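Putative regulator of transfer genes ArtA (Staphylococcus aureus subsp. aureus USA300, PDB 3GXQ) binds DNA through a ribbon-helix-helix motif and is a pSK41 plasmid-encoded master regulator of plasmid transmission genes. Local coordinates at the interface of chains A and B. Sequence-based numbering; all coordinates share one arbitrary frame. Chains: chain A/B, Putative regulator of transfer genes ArtA.

Contact 1: the interface of chains A and B. Residues chain A 16-18, 22; chain B 12, 14, 43, 46.
A:Met22 and B:Leu46 meet at the apolar centre, their side chains crossing at about a right angle. The A:Met22 sulfur SD lies 3.8 Å from B:Leu46 CB. The methionine chain runs out nearly straight as far as its sulfur, with CG anti to the backbone N (chi1 180°). The position of its methyl is doubtful. Next outward is the aliphatic part of B:Arg43. Its CG packs 3.9 Å from A:Val18 CG1, and A:Leu16 slides past it in the opposite direction. Beyond the bend at chi3 (-131°) the guanidinium reaches the ribbon. B:Arg43 NE donates a straight hydrogen bond to A:Leu17 O, which lies close to the guanidinium plane. B:Arg43 NH2 adds a weak bond to the same oxygen. A helix side chain of one subunit is thereby tied to the strand backbone of the other. At the outer rim the two strands pair antiparallel. A:Leu16 N bonds to B:Leu14 O at 3.0 Å, with B:Leu14 N returning to A:Leu16 O at 2.8 Å. A:Val18 and B:Val12 exchange a second pair of backbone bonds. The site joins the two strands into one ribbon and fixes helix 38-53 of chain B against chain A, and so helps hold together the dimer expected of a ribbon-helix-helix protein.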
loop_
_atom_site.group_PDB
_atom_site.type_symbol
_atom_site.label_atom_id
_atom_site.label_comp_id
_atom_site.label_asym_id
_atom_site.label_seq_id
_atom_site.Cartn_x
_atom_site.Cartn_y
_atom_site.Cartn_z
ATOM N N LEU A 16 -2.497 -7.160 1.756
ATOM C CA LEU A 16 -3.500 -7.109 0.712
ATOM C C LEU A 16 -3.012 -7.521 -0.668
ATOM O O LEU A 16 -1.816 -7.530 -0.961
ATOM C CB LEU A 16 -4.166 -5.727 0.673
ATOM C CG LEU A 16 -3.526 -4.414 0.209
ATOM C CD1 LEU A 16 -2.082 -4.278 0.678
ATOM C CD2 LEU A 16 -3.641 -4.370 -1.277
ATOM N N LEU A 17 -3.968 -7.912 -1.500
ATOM C CA LEU A 17 -3.684 -8.344 -2.855
ATOM C C LEU A 17 -3.732 -7.115 -3.762
ATOM O O LEU A 17 -4.631 -6.291 -3.635
ATOM C CB LEU A 17 -4.724 -9.372 -3.300
ATOM C CG LEU A 17 -4.880 -10.608 -2.411
ATOM C CD1 LEU A 17 -6.083 -11.425 -2.879
ATOM C CD2 LEU A 17 -3.605 -11.452 -2.449
ATOM N N VAL A 18 -2.750 -6.996 -4.657
ATOM C CA VAL A 18 -2.669 -5.878 -5.605
ATOM C C VAL A 18 -2.319 -6.422 -6.988
ATOM O O VAL A 18 -1.882 -7.572 -7.115
ATOM C CB VAL A 18 -1.582 -4.845 -5.200
ATOM C CG1 VAL A 18 -1.904 -4.269 -3.838
ATOM C CG2 VAL A 18 -0.202 -5.493 -5.188
ATOM N N MET A 22 1.174 -2.961 -10.216
ATOM C CA MET A 22 1.282 -2.105 -9.040
ATOM C C MET A 22 2.397 -2.541 -8.105
ATOM O O MET A 22 3.199 -1.724 -7.673
ATOM C CB MET A 22 -0.044 -2.037 -8.279
ATOM C CG MET A 22 0.020 -1.147 -7.018
ATOM S SD MET A 22 -1.582 -0.659 -6.305
ATOM C CE MET A 22 -1.515 -1.405 -4.819
ATOM N N VAL B 12 -1.571 -10.304 -6.662
ATOM C CA VAL B 12 -0.444 -10.803 -5.873
ATOM C C VAL B 12 -0.366 -10.164 -4.486
ATOM O O VAL B 12 -0.731 -9.008 -4.285
ATOM C CB VAL B 12 0.907 -10.576 -6.615
ATOM C CG1 VAL B 12 0.951 -11.431 -7.874
ATOM C CG2 VAL B 12 1.068 -9.111 -7.000
ATOM N N LEU B 14 0.851 -8.380 -1.157
ATOM C CA LEU B 14 1.721 -7.296 -0.724
ATOM C C LEU B 14 1.543 -7.341 0.783
ATOM O O LEU B 14 0.443 -7.123 1.280
ATOM C CB LEU B 14 1.246 -5.932 -1.247
ATOM C CG LEU B 14 2.132 -4.720 -0.915
ATOM C CD1 LEU B 14 3.468 -4.812 -1.647
ATOM C CD2 LEU B 14 1.420 -3.453 -1.329
ATOM N N ARG B 43 -5.399 -0.374 -2.222
ATOM C CA ARG B 43 -5.077 -0.326 -3.652
ATOM C C ARG B 43 -5.314 1.071 -4.222
ATOM O O ARG B 43 -4.456 1.608 -4.923
ATOM C CB ARG B 43 -5.946 -1.310 -4.442
ATOM C CG ARG B 43 -5.406 -2.719 -4.543
ATOM C CD ARG B 43 -6.454 -3.652 -5.137
ATOM N NE ARG B 43 -6.529 -4.826 -4.288
ATOM C CZ ARG B 43 -7.643 -5.368 -3.827
ATOM N NH1 ARG B 43 -8.831 -4.863 -4.137
ATOM N NH2 ARG B 43 -7.541 -6.390 -3.002
ATOM N N LEU B 46 -2.748 3.417 -2.691
ATOM C CA LEU B 46 -1.442 3.180 -3.271
ATOM C C LEU B 46 -1.377 3.745 -4.690
ATOM O O LEU B 46 -0.368 4.317 -5.097
ATOM C CB LEU B 46 -1.131 1.677 -3.285
ATOM C CG LEU B 46 -0.635 1.070 -1.968
ATOM C CD1 LEU B 46 -0.611 -0.445 -2.060
ATOM C CD2 LEU B 46 0.757 1.597 -1.655
#

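Contact 2: the interface of chains A and B. Residues chain A 14, 46; chain B 16, 18, 22, 26, 42, 46.
A:Leu46 meets its own copy, B:Leu46, near the two-fold axis, crossing it obliquely. A:Leu46 CG lies 3.7 Å from B:Leu46 CD2. A:Leu46 and A:Leu14 lose the most surface to the partner in this patch, both packing on chain B side chains. CD2 of A:Leu46 turns to B:Leu46, while CD1 turns to B:Met22 and B:Ile26. As in its twin, B:Met22 lies across A:Leu46. Here the bend at the end of the methionine (chi3 73°) brings its CE to A:Leu46 CD1. A:Leu14 enters from the ribbon. With CG anti to the backbone N (chi1 -178°), its CD2 methyl reaches B:Ile26 CD1 tip to tip, 3.9 Å away. B:Ile26 CD1 also touches A:Leu46 CD1 and so bridges the two chain A leucines. B:Leu16 lies alongside A:Leu14, pointing the same way, with its CD1 3.8 Å from A:Leu14 CB. The CG1 methyl of B:Val18 packs against the same CB from the next inward-facing position of the strand. Backbone bonds between the strands fix this register. A:Leu14 N donates to B:Leu16 O, and B:Leu16 N donates to A:Leu14 O, each at 2.9 Å. The site is part of the dimer's hydrophobic core, between the antiparallel ribbon and helices 20-33 and 38-53 of chain B, with helix 38-51 of chain A entering at the two-fold axis.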
loop_
_atom_site.group_PDB
_atom_site.type_symbol
_atom_site.label_atom_id
_atom_site.label_comp_id
_atom_site.label_asym_id
_atom_site.label_seq_id
_atom_site.Cartn_x
_atom_site.Cartn_y
_atom_site.Cartn_z
ATOM N N LEU A 14 -0.290 -5.077 7.514
ATOM C CA LEU A 14 -1.190 -4.626 6.462
ATOM C C LEU A 14 -0.885 -5.669 5.405
ATOM O O LEU A 14 0.256 -5.821 4.969
ATOM C CB LEU A 14 -0.864 -3.220 5.933
ATOM C CG LEU A 14 -1.851 -2.734 4.846
ATOM C CD1 LEU A 14 -3.182 -2.429 5.505
ATOM C CD2 LEU A 14 -1.349 -1.473 4.128
ATOM N N LEU A 46 1.868 5.025 0.461
ATOM C CA LEU A 46 0.570 5.106 1.129
ATOM C C LEU A 46 0.405 6.531 1.708
ATOM O O LEU A 46 -0.648 7.142 1.572
ATOM C CB LEU A 46 0.487 4.051 2.242
ATOM C CG LEU A 46 0.167 2.597 1.845
ATOM C CD1 LEU A 46 0.386 1.684 3.026
ATOM C CD2 LEU A 46 -1.272 2.486 1.385
ATOM N N LEU B 16 3.098 -5.805 4.333
ATOM C CA LEU B 16 4.016 -4.884 4.993
ATOM C C LEU B 16 3.517 -4.377 6.324
ATOM O O LEU B 16 2.324 -4.377 6.599
ATOM C CB LEU B 16 4.346 -3.682 4.085
ATOM C CG LEU B 16 3.363 -2.820 3.256
ATOM C CD1 LEU B 16 1.955 -3.351 3.317
ATOM C CD2 LEU B 16 3.414 -1.395 3.756
ATOM N N VAL B 18 2.852 -1.371 8.947
ATOM C CA VAL B 18 2.539 0.049 8.888
ATOM C C VAL B 18 2.319 0.580 10.298
ATOM O O VAL B 18 1.964 -0.178 11.208
ATOM C CB VAL B 18 1.275 0.328 8.047
ATOM C CG1 VAL B 18 1.482 -0.170 6.612
ATOM C CG2 VAL B 18 0.053 -0.326 8.686
ATOM N N MET B 22 -1.374 4.997 10.658
ATOM C CA MET B 22 -1.644 4.965 9.230
ATOM C C MET B 22 -2.697 3.925 8.899
ATOM O O MET B 22 -3.531 4.137 8.022
ATOM C CB MET B 22 -0.362 4.680 8.445
ATOM C CG MET B 22 -0.561 4.537 6.932
ATOM S SD MET B 22 0.993 4.598 5.985
ATOM C CE MET B 22 1.655 3.078 6.361
ATOM N N ILE B 26 -6.211 4.165 6.893
ATOM C CA ILE B 26 -6.566 3.400 5.705
ATOM C C ILE B 26 -7.937 2.800 5.985
ATOM O O ILE B 26 -8.782 2.724 5.102
ATOM C CB ILE B 26 -5.540 2.282 5.405
ATOM C CG1 ILE B 26 -4.160 2.906 5.130
ATOM C CG2 ILE B 26 -5.992 1.479 4.191
ATOM C CD1 ILE B 26 -3.048 1.904 4.995
ATOM N N GLY B 42 -6.576 0.158 0.290
ATOM C CA GLY B 42 -5.134 0.192 0.140
ATOM C C GLY B 42 -4.689 0.297 -1.316
ATOM O O GLY B 42 -3.713 0.971 -1.615
ATOM N N LEU B 46 -2.748 3.417 -2.691
ATOM C CA LEU B 46 -1.442 3.180 -3.271
ATOM C C LEU B 46 -1.377 3.745 -4.690
ATOM O O LEU B 46 -0.368 4.317 -5.097
ATOM C CB LEU B 46 -1.131 1.677 -3.285
ATOM C CG LEU B 46 -0.635 1.070 -1.968
ATOM C CD1 LEU B 46 -0.611 -0.445 -2.060
ATOM C CD2 LEU B 46 0.757 1.597 -1.655
#

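Contact 3: the interface of chains A and B. Residues chain A 9-12; chain B 18-20.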
loop_
_atom_site.group_PDB
_atom_site.type_symbol
_atom_site.label_atom_id
_atom_site.label_comp_id
_atom_site.label_asym_id
_atom_site.label_seq_id
_atom_site.Cartn_x
_atom_site.Cartn_y
_atom_site.Cartn_z
ATOM N N LYS A 9 5.553 2.613 19.529
ATOM C CA LYS A 9 4.534 1.615 19.208
ATOM C C LYS A 9 4.967 0.763 18.011
ATOM O O LYS A 9 5.535 1.266 17.046
ATOM C CB LYS A 9 3.193 2.306 18.908
ATOM C CG LYS A 9 1.962 1.438 19.142
ATOM C CD LYS A 9 1.899 0.299 18.136
ATOM C CE LYS A 9 0.731 -0.654 18.377
ATOM N NZ LYS A 9 0.841 -1.875 17.520
ATOM N N LYS A 10 4.700 -0.536 18.086
ATOM C CA LYS A 10 5.048 -1.448 17.004
ATOM C C LYS A 10 4.164 -1.199 15.793
ATOM O O LYS A 10 3.090 -0.634 15.907
ATOM C CB LYS A 10 4.874 -2.902 17.452
ATOM C CG LYS A 10 6.053 -3.463 18.222
ATOM C CD LYS A 10 5.613 -4.372 19.381
ATOM C CE LYS A 10 5.000 -5.683 18.912
ATOM N NZ LYS A 10 3.843 -5.459 18.004
ATOM N N LYS A 11 4.623 -1.624 14.627
ATOM C CA LYS A 11 3.828 -1.470 13.414
ATOM C C LYS A 11 2.849 -2.633 13.381
ATOM O O LYS A 11 3.065 -3.653 14.031
ATOM C CB LYS A 11 4.718 -1.497 12.169
ATOM C CG LYS A 11 5.469 -0.196 11.962
ATOM C CD LYS A 11 6.720 -0.370 11.122
ATOM C CE LYS A 11 7.788 0.587 11.593
ATOM N NZ LYS A 11 8.096 1.624 10.582
ATOM N N VAL A 12 1.773 -2.472 12.624
ATOM C CA VAL A 12 0.760 -3.504 12.498
ATOM C C VAL A 12 0.705 -4.045 11.074
ATOM O O VAL A 12 0.920 -3.308 10.111
ATOM C CB VAL A 12 -0.608 -2.961 12.885
ATOM C CG1 VAL A 12 -0.715 -2.902 14.397
ATOM C CG2 VAL A 12 -0.799 -1.572 12.301
ATOM N N VAL B 18 2.852 -1.371 8.947
ATOM C CA VAL B 18 2.539 0.049 8.888
ATOM C C VAL B 18 2.319 0.580 10.298
ATOM O O VAL B 18 1.964 -0.178 11.208
ATOM C CB VAL B 18 1.275 0.328 8.047
ATOM C CG1 VAL B 18 1.482 -0.170 6.612
ATOM C CG2 VAL B 18 0.053 -0.326 8.686
ATOM N N ASP B 19 2.553 1.875 10.488
ATOM C CA ASP B 19 2.348 2.477 11.798
ATOM C C ASP B 19 0.859 2.356 12.060
ATOM O O ASP B 19 0.054 2.514 11.142
ATOM C CB ASP B 19 2.785 3.953 11.808
ATOM C CG ASP B 19 4.300 4.121 11.691
ATOM O OD1 ASP B 19 5.047 3.512 12.490
ATOM O OD2 ASP B 19 4.752 4.867 10.800
ATOM N N PRO B 20 0.479 2.043 13.304
ATOM C CA PRO B 20 -0.928 1.890 13.695
ATOM C C PRO B 20 -1.809 3.073 13.313
ATOM O O PRO B 20 -2.990 2.917 12.998
ATOM C CB PRO B 20 -0.848 1.672 15.208
ATOM C CG PRO B 20 0.477 2.295 15.591
ATOM C CD PRO B 20 1.370 1.877 14.461
#
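B:Pro20 packs against A:Lys9 with its ring and against A:Val12 with its CA, forming the apolar centre. Its ring atom CG lies 3.5 Å from A:Lys9 CD. The lysine runs past the ring in the opposite direction and touches it through its methylene carbons. A:Val12 CG2 touches B:Pro20 CA at 3.7 Å and also meets B:Val18 CG2. That methyl stands between the backbone N and the carbonyl carbon of its own residue (chi1 to CG1 -78°), which turns it toward both partners. Further out, the strand ends are paired. A:Val12 N donates to B:Val18 O at 2.7 Å, and B:Val18 N donates to A:Val12 O. On the rim, A:Lys9 NZ folds back to bond A:Lys10 O, approaching from above the carbonyl plane. This bond within chain A may help keep the lysine beside the proline. A:Lys11 runs alongside B:Asp19, pointing the same way. A:Lys11 NZ stays 4.1 Å from B:Asp19 OD1, so the opposite charges could attract each other without direct contact. The site lies at one end of the ribbon, where the segment leading into strand 12-18 of chain A passes the start of helix 20-33 of chain B.

All three contacts follow the antiparallel ribbon built from strand 12-18 of each chain. The C-alpha centres of contact 1 and contact 2 are about 10 Å apart, as are those of contact 2 and contact 3. Contact 1 and contact 3 lie about 19 Å apart, toward opposite ends of the ribbon. B:Leu46 belongs to contacts 1 and 2 and links the helix packing to the two-fold centre. B:Val18 joins contacts 2 and 3, turning one methyl to the core and the other to the strand end. Two-fold symmetry repeats each contact with the chains exchanged, giving a continuous, intertwined dimer.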